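Local atomic coordinates of GCN5-related N-acetyltransferase (PDB entry 4IUS), a protein that probably transfers acyl groups from a donor to an acceptor, as do other GCN5-related N-acetyltransferases, though its own substrate is not established. Residues V52-A57 against A90-E95; E64-A69 against R75-E80. The protein carries 1 engineered substitution. All coordinates share one frame; numbering follows the deposited sequence.

Contact 1 (V52-A57 against A90-E95); sequences VPFDPA and AYVLVE
Val92 lays its CG2 methyl against the far edge of the Phe54 ring. Val92 CG2 lies 3.9 Å from Phe54 CZ and just as close to Phe54 CE2, in the plane of the ring, so the methyl abuts the rim and does not rest on the aromatic face. This is van der Waals contact between apolar groups and not a CH-pi interaction. The two side chains come from opposite directions, each pointed at the other's segment, and a first torsion of 73° sets Phe54 CG between its own backbone N and carbonyl carbon, from where the ring projects toward the helix. The same methyl also meets the pyrrolidine of the next residue but one: Pro56 CB is 4.2 Å from Val92 CG2. CG2 thus makes the apolar contacts, while the other branch, Val92 CG1, only grazes the carbonyl O of Pro56 at 4.1 Å. A beta-branched valine suits this place because its short fork brings one methyl within reach of both the Phe54 ring edge and Pro56. Phenylalanine is long enough to span from the loop to the helix, while proline offers a rigid apolar surface and no backbone N-H to satisfy. The nearest backbones stay apart, with Pro56 CA and Val92 CA at 6.6 Å. Beside the contact the loop is shaped by an Asx turn: the backbone N of Ala57 donates to Asp55 OD1 at 3.0 Å, reaching the oxygen from above the carboxylate plane. This small surface patch joins the loop leading from strand 44-47 into helix 59-71 to the flank of helix 89-95. Phe54 also rests on Pro29 and Val92 on Val59, while Ala90 and Leu93 of the same helix pack on Leu81 of strand 78-82 and on strand 242-251.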
loop_
_atom_site.group_PDB
_atom_site.type_symbol
_atom_site.label_atom_id
_atom_site.label_comp_id
_atom_site.label_asym_id
_atom_site.label_seq_id
_atom_site.Cartn_x
_atom_site.Cartn_y
_atom_site.Cartn_z
ATOM N N VAL A 52 14.102 -13.601 -6.772
ATOM C CA VAL A 52 14.497 -14.781 -7.541
ATOM C C VAL A 52 14.542 -14.408 -9.025
ATOM O O VAL A 52 13.614 -13.782 -9.518
ATOM C CB VAL A 52 13.472 -15.919 -7.329
ATOM C CG1 VAL A 52 13.810 -17.183 -8.134
ATOM C CG2 VAL A 52 13.368 -16.232 -5.831
ATOM N N PRO A 53 15.598 -14.813 -9.757
ATOM C CA PRO A 53 15.673 -14.506 -11.179
ATOM C C PRO A 53 14.520 -15.143 -11.921
ATOM O O PRO A 53 14.020 -16.204 -11.478
ATOM C CB PRO A 53 16.965 -15.169 -11.639
ATOM C CG PRO A 53 17.597 -15.757 -10.481
ATOM C CD PRO A 53 16.821 -15.459 -9.259
ATOM N N PHE A 54 14.072 -14.489 -12.969
ATOM C CA PHE A 54 13.035 -15.045 -13.805
ATOM C C PHE A 54 13.503 -15.249 -15.234
ATOM O O PHE A 54 14.451 -14.648 -15.704
ATOM C CB PHE A 54 11.787 -14.148 -13.799
ATOM C CG PHE A 54 11.953 -12.873 -14.579
ATOM C CD1 PHE A 54 12.559 -11.731 -14.041
ATOM C CD2 PHE A 54 11.514 -12.831 -15.884
ATOM C CE1 PHE A 54 12.767 -10.608 -14.830
ATOM C CE2 PHE A 54 11.682 -11.684 -16.655
ATOM C CZ PHE A 54 12.311 -10.591 -16.136
ATOM N N ASP A 55 12.780 -16.099 -15.928
ATOM C CA ASP A 55 13.061 -16.409 -17.292
ATOM C C ASP A 55 12.055 -15.630 -18.136
ATOM O O ASP A 55 10.856 -15.896 -18.095
ATOM C CB ASP A 55 12.876 -17.899 -17.517
ATOM C CG ASP A 55 13.261 -18.323 -18.906
ATOM O OD1 ASP A 55 13.380 -17.462 -19.837
ATOM O OD2 ASP A 55 13.431 -19.551 -19.036
ATOM N N PRO A 56 12.527 -14.650 -18.924
ATOM C CA PRO A 56 11.587 -13.860 -19.710
ATOM C C PRO A 56 10.750 -14.662 -20.690
ATOM O O PRO A 56 9.644 -14.246 -21.019
ATOM C CB PRO A 56 12.460 -12.872 -20.471
ATOM C CG PRO A 56 13.830 -13.406 -20.350
ATOM C CD PRO A 56 13.933 -14.246 -19.128
ATOM N N ALA A 57 11.252 -15.831 -21.103
ATOM C CA ALA A 57 10.543 -16.654 -22.070
ATOM C C ALA A 57 9.200 -17.125 -21.523
ATOM O O ALA A 57 8.313 -17.454 -22.306
ATOM C CB ALA A 57 11.404 -17.848 -22.498
ATOM N N ALA A 90 9.095 -5.723 -15.144
ATOM C CA ALA A 90 8.133 -4.774 -15.665
ATOM C C ALA A 90 8.285 -4.560 -17.164
ATOM O O ALA A 90 7.297 -4.507 -17.892
ATOM C CB ALA A 90 8.218 -3.436 -14.926
ATOM N N TYR A 91 9.509 -4.477 -17.630
ATOM C CA TYR A 91 9.729 -4.235 -19.048
ATOM C C TYR A 91 9.279 -5.429 -19.889
ATOM O O TYR A 91 8.771 -5.239 -20.990
ATOM C CB TYR A 91 11.188 -3.936 -19.356
ATOM C CG TYR A 91 11.629 -2.531 -19.024
ATOM C CD1 TYR A 91 10.876 -1.417 -19.408
ATOM C CD2 TYR A 91 12.887 -2.326 -18.531
ATOM C CE1 TYR A 91 11.354 -0.130 -19.177
ATOM C CE2 TYR A 91 13.359 -1.056 -18.265
ATOM C CZ TYR A 91 12.588 0.036 -18.597
ATOM O OH TYR A 91 13.069 1.285 -18.338
ATOM N N VAL A 92 9.415 -6.649 -19.377
ATOM C CA VAL A 92 8.925 -7.821 -20.116
ATOM C C VAL A 92 7.377 -7.786 -20.167
ATOM O O VAL A 92 6.765 -8.089 -21.174
ATOM C CB VAL A 92 9.488 -9.121 -19.574
ATOM C CG1 VAL A 92 9.015 -10.281 -20.463
ATOM C CG2 VAL A 92 11.032 -9.083 -19.534
ATOM N N LEU A 93 6.721 -7.360 -19.069
ATOM C CA LEU A 93 5.270 -7.205 -19.077
ATOM C C LEU A 93 4.812 -6.170 -20.088
ATOM O O LEU A 93 3.786 -6.337 -20.755
ATOM C CB LEU A 93 4.744 -6.841 -17.691
ATOM C CG LEU A 93 4.887 -7.893 -16.622
ATOM C CD1 LEU A 93 4.420 -7.357 -15.285
ATOM C CD2 LEU A 93 4.057 -9.112 -17.023
ATOM N N VAL A 94 5.560 -5.072 -20.213
ATOM C CA VAL A 94 5.220 -4.027 -21.183
ATOM C C VAL A 94 5.315 -4.584 -22.603
ATOM O O VAL A 94 4.464 -4.352 -23.452
ATOM C CB VAL A 94 6.097 -2.782 -21.004
ATOM C CG1 VAL A 94 5.889 -1.797 -22.148
ATOM C CG2 VAL A 94 5.760 -2.112 -19.674
ATOM N N GLU A 95 6.362 -5.342 -22.860
ATOM C CA GLU A 95 6.572 -5.960 -24.171
ATOM C C GLU A 95 5.372 -6.836 -24.565
ATOM O O GLU A 95 5.031 -6.954 -25.739
ATOM C CB GLU A 95 7.877 -6.744 -24.144
ATOM C CG GLU A 95 8.263 -7.433 -25.421
ATOM C CD GLU A 95 9.476 -8.352 -25.235
ATOM O OE1 GLU A 95 9.836 -8.744 -24.079
ATOM O OE2 GLU A 95 10.025 -8.786 -26.273
#

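Contact 2 (E64-A69 against R75-E80); sequences ETIRKA and RWLSAE
The helical residues 64-69 run past the chain as it enters strand 78-82, the backbones coming nearest at Arg67 CA and Leu77 CA, 6.7 Å apart. Leu77 fills the space between them with its two methyls. With CG anti to the backbone N (chi1 -179°), the fork opens toward the helix: Leu77 CD1 meets Ile66 CG2 at 3.8 Å, and Leu77 CD2 rests on the aliphatic Arg67 CG, also at 3.8 Å. Both helical side chains cross the leucine at about a right angle. Leu63 and Phe70 touch Leu77 too, so the leucine sits on four helical residues spaced i, i+3, i+4 and i+7. Isoleucine and leucine suit this buried spot because their branched, wholly apolar chains bring methyls into contact and leave no polar side-chain atom to satisfy. Arg67 plays two parts: its CG methylene joins the apolar packing, and its extended chain carries the guanidinium beyond it. There Arg67 NH1 donates to Glu64 OE2 at 2.8 Å, nearly in the guanidinium plane, although Glu64 is modelled in two conformers and the bridge's occupancy is doubtful. Arg67 NH2 pairs with Asp252, and NH1 also reaches the carbonyl of His96. Replacing Arg67 by an alanine would probably leave Asp252 without its charged mate and the CD2 methyl of Leu77 without the methylene it leans on. A helix thus packs on the last loop residue before the next strand, and strand 78-82 bonds on to strand 242-251 through Ala79 and to strand 44-47 through Ser78 and Glu80.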
loop_
_atom_site.group_PDB
_atom_site.type_symbol
_atom_site.label_atom_id
_atom_site.label_comp_id
_atom_site.label_asym_id
_atom_site.label_seq_id
_atom_site.Cartn_x
_atom_site.Cartn_y
_atom_site.Cartn_z
ATOM N N GLU A 64 -0.824 -14.543 -20.234
ATOM C CA GLU A 64 -2.070 -15.012 -20.804
ATOM C C GLU A 64 -2.844 -15.895 -19.856
ATOM O O GLU A 64 -4.070 -15.813 -19.831
ATOM C CB GLU A 64 -1.803 -15.726 -22.116
ATOM C CG GLU A 64 -1.261 -14.824 -23.200
ATOM C CD GLU A 64 -2.179 -13.652 -23.466
ATOM O OE1 GLU A 64 -3.391 -13.891 -23.567
ATOM O OE2 GLU A 64 -1.706 -12.495 -23.500
ATOM N N THR A 65 -2.155 -16.696 -19.067
ATOM C CA THR A 65 -2.806 -17.530 -18.083
ATOM C C THR A 65 -3.577 -16.670 -17.057
ATOM O O THR A 65 -4.729 -16.930 -16.705
ATOM C CB THR A 65 -1.784 -18.431 -17.378
ATOM O OG1 THR A 65 -1.187 -19.295 -18.351
ATOM C CG2 THR A 65 -2.407 -19.264 -16.264
ATOM N N ILE A 66 -2.916 -15.635 -16.563
ATOM C CA ILE A 66 -3.530 -14.742 -15.616
ATOM C C ILE A 66 -4.636 -13.922 -16.246
ATOM O O ILE A 66 -5.725 -13.758 -15.672
ATOM C CB ILE A 66 -2.463 -13.890 -14.899
ATOM C CG1 ILE A 66 -1.574 -14.838 -14.049
ATOM C CG2 ILE A 66 -3.128 -12.762 -14.103
ATOM C CD1 ILE A 66 -0.282 -14.250 -13.601
ATOM N N ARG A 67 -4.408 -13.424 -17.451
ATOM C CA ARG A 67 -5.454 -12.678 -18.179
ATOM C C ARG A 67 -6.695 -13.548 -18.336
ATOM O O ARG A 67 -7.815 -13.030 -18.207
ATOM C CB ARG A 67 -4.978 -12.197 -19.535
ATOM C CG ARG A 67 -4.047 -11.019 -19.460
ATOM C CD ARG A 67 -3.435 -10.691 -20.814
ATOM N NE ARG A 67 -2.712 -9.437 -20.764
ATOM C CZ ARG A 67 -1.685 -9.093 -21.521
ATOM N NH1 ARG A 67 -1.156 -9.953 -22.392
ATOM N NH2 ARG A 67 -1.131 -7.909 -21.348
ATOM N N LYS A 68 -6.525 -14.831 -18.662
ATOM C CA LYS A 68 -7.664 -15.745 -18.820
ATOM C C LYS A 68 -8.476 -15.828 -17.534
ATOM O O LYS A 68 -9.710 -15.835 -17.528
ATOM C CB LYS A 68 -7.160 -17.156 -19.227
ATOM C CG LYS A 68 -8.255 -18.198 -19.520
ATOM C CD LYS A 68 -7.735 -19.413 -20.301
ATOM C CE LYS A 68 -6.822 -20.361 -19.500
ATOM N NZ LYS A 68 -6.369 -21.535 -20.325
ATOM N N ALA A 69 -7.779 -15.964 -16.421
ATOM C CA ALA A 69 -8.415 -16.083 -15.119
ATOM C C ALA A 69 -9.182 -14.819 -14.758
ATOM O O ALA A 69 -10.293 -14.889 -14.238
ATOM C CB ALA A 69 -7.397 -16.423 -14.057
ATOM N N ARG A 75 -13.006 -9.219 -15.030
ATOM C CA ARG A 75 -12.125 -8.286 -14.363
ATOM C C ARG A 75 -10.952 -7.863 -15.230
ATOM O O ARG A 75 -10.408 -8.661 -16.009
ATOM C CB ARG A 75 -11.634 -8.872 -13.071
ATOM C CG ARG A 75 -12.753 -9.007 -12.083
ATOM C CD ARG A 75 -12.286 -9.569 -10.780
ATOM N NE ARG A 75 -13.420 -9.970 -9.945
ATOM C CZ ARG A 75 -13.274 -10.637 -8.825
ATOM N NH1 ARG A 75 -12.055 -10.905 -8.362
ATOM N NH2 ARG A 75 -14.338 -11.034 -8.160
ATOM N N TRP A 76 -10.562 -6.621 -15.040
ATOM C CA TRP A 76 -9.423 -6.042 -15.737
ATOM C C TRP A 76 -8.141 -6.219 -14.947
ATOM O O TRP A 76 -8.118 -6.008 -13.735
ATOM C CB TRP A 76 -9.726 -4.578 -15.983
ATOM C CG TRP A 76 -8.616 -3.774 -16.569
ATOM C CD1 TRP A 76 -8.264 -3.678 -17.884
ATOM C CD2 TRP A 76 -7.708 -2.909 -15.855
ATOM N NE1 TRP A 76 -7.207 -2.821 -18.036
ATOM C CE2 TRP A 76 -6.841 -2.332 -16.836
ATOM C CE3 TRP A 76 -7.536 -2.561 -14.524
ATOM C CZ2 TRP A 76 -5.829 -1.443 -16.504
ATOM C CZ3 TRP A 76 -6.565 -1.627 -14.198
ATOM C CH2 TRP A 76 -5.722 -1.077 -15.177
ATOM N N LEU A 77 -7.072 -6.550 -15.641
ATOM C CA LEU A 77 -5.784 -6.828 -14.990
ATOM C C LEU A 77 -4.881 -5.589 -14.854
ATOM O O LEU A 77 -4.656 -4.842 -15.791
ATOM C CB LEU A 77 -5.039 -7.866 -15.805
ATOM C CG LEU A 77 -3.681 -8.301 -15.253
ATOM C CD1 LEU A 77 -3.854 -9.024 -13.940
ATOM C CD2 LEU A 77 -2.999 -9.198 -16.269
ATOM N N SER A 78 -4.379 -5.389 -13.650
ATOM C CA SER A 78 -3.261 -4.501 -13.330
ATOM C C SER A 78 -2.255 -5.313 -12.591
ATOM O O SER A 78 -2.541 -6.389 -12.087
ATOM C CB SER A 78 -3.685 -3.284 -12.501
ATOM O OG SER A 78 -4.280 -3.647 -11.307
ATOM N N ALA A 79 -1.033 -4.788 -12.507
ATOM C CA ALA A 79 0.048 -5.451 -11.837
ATOM C C ALA A 79 0.841 -4.437 -11.016
ATOM O O ALA A 79 0.962 -3.259 -11.433
ATOM C CB ALA A 79 0.983 -6.135 -12.838
ATOM N N GLU A 80 1.363 -4.871 -9.896
ATOM C CA GLU A 80 2.224 -4.032 -9.060
ATOM C C GLU A 80 3.494 -4.814 -8.767
ATOM O O GLU A 80 3.419 -5.921 -8.252
ATOM C CB GLU A 80 1.552 -3.633 -7.756
ATOM C CG GLU A 80 0.370 -2.682 -7.887
ATOM C CD GLU A 80 -0.028 -2.069 -6.521
ATOM O OE1 GLU A 80 0.600 -2.404 -5.476
ATOM O OE2 GLU A 80 -0.947 -1.237 -6.514
#

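From the N terminus, the chain passes through the small sheet of strands 22-27, 30-35 and 44-47 and reaches the loop 52-57, the first half of contact 1. Helix 59-71 follows, and contact 2 closes a short loop, with five residues between its segments, the first two still helical. Strand 78-82 then leads into helix 89-95, where contact 1 closes the wider loop around it, so contact 2 is nested within contact 1 and the two do not cross. Their centres lie 15 Å apart. Contact 1 ties the loop before helix 59-71 to helix 89-95; contact 2 ties helix 59-71 to the chain entering strand 78-82, outermost in the mixed sheet and bonded also to strand 44-47.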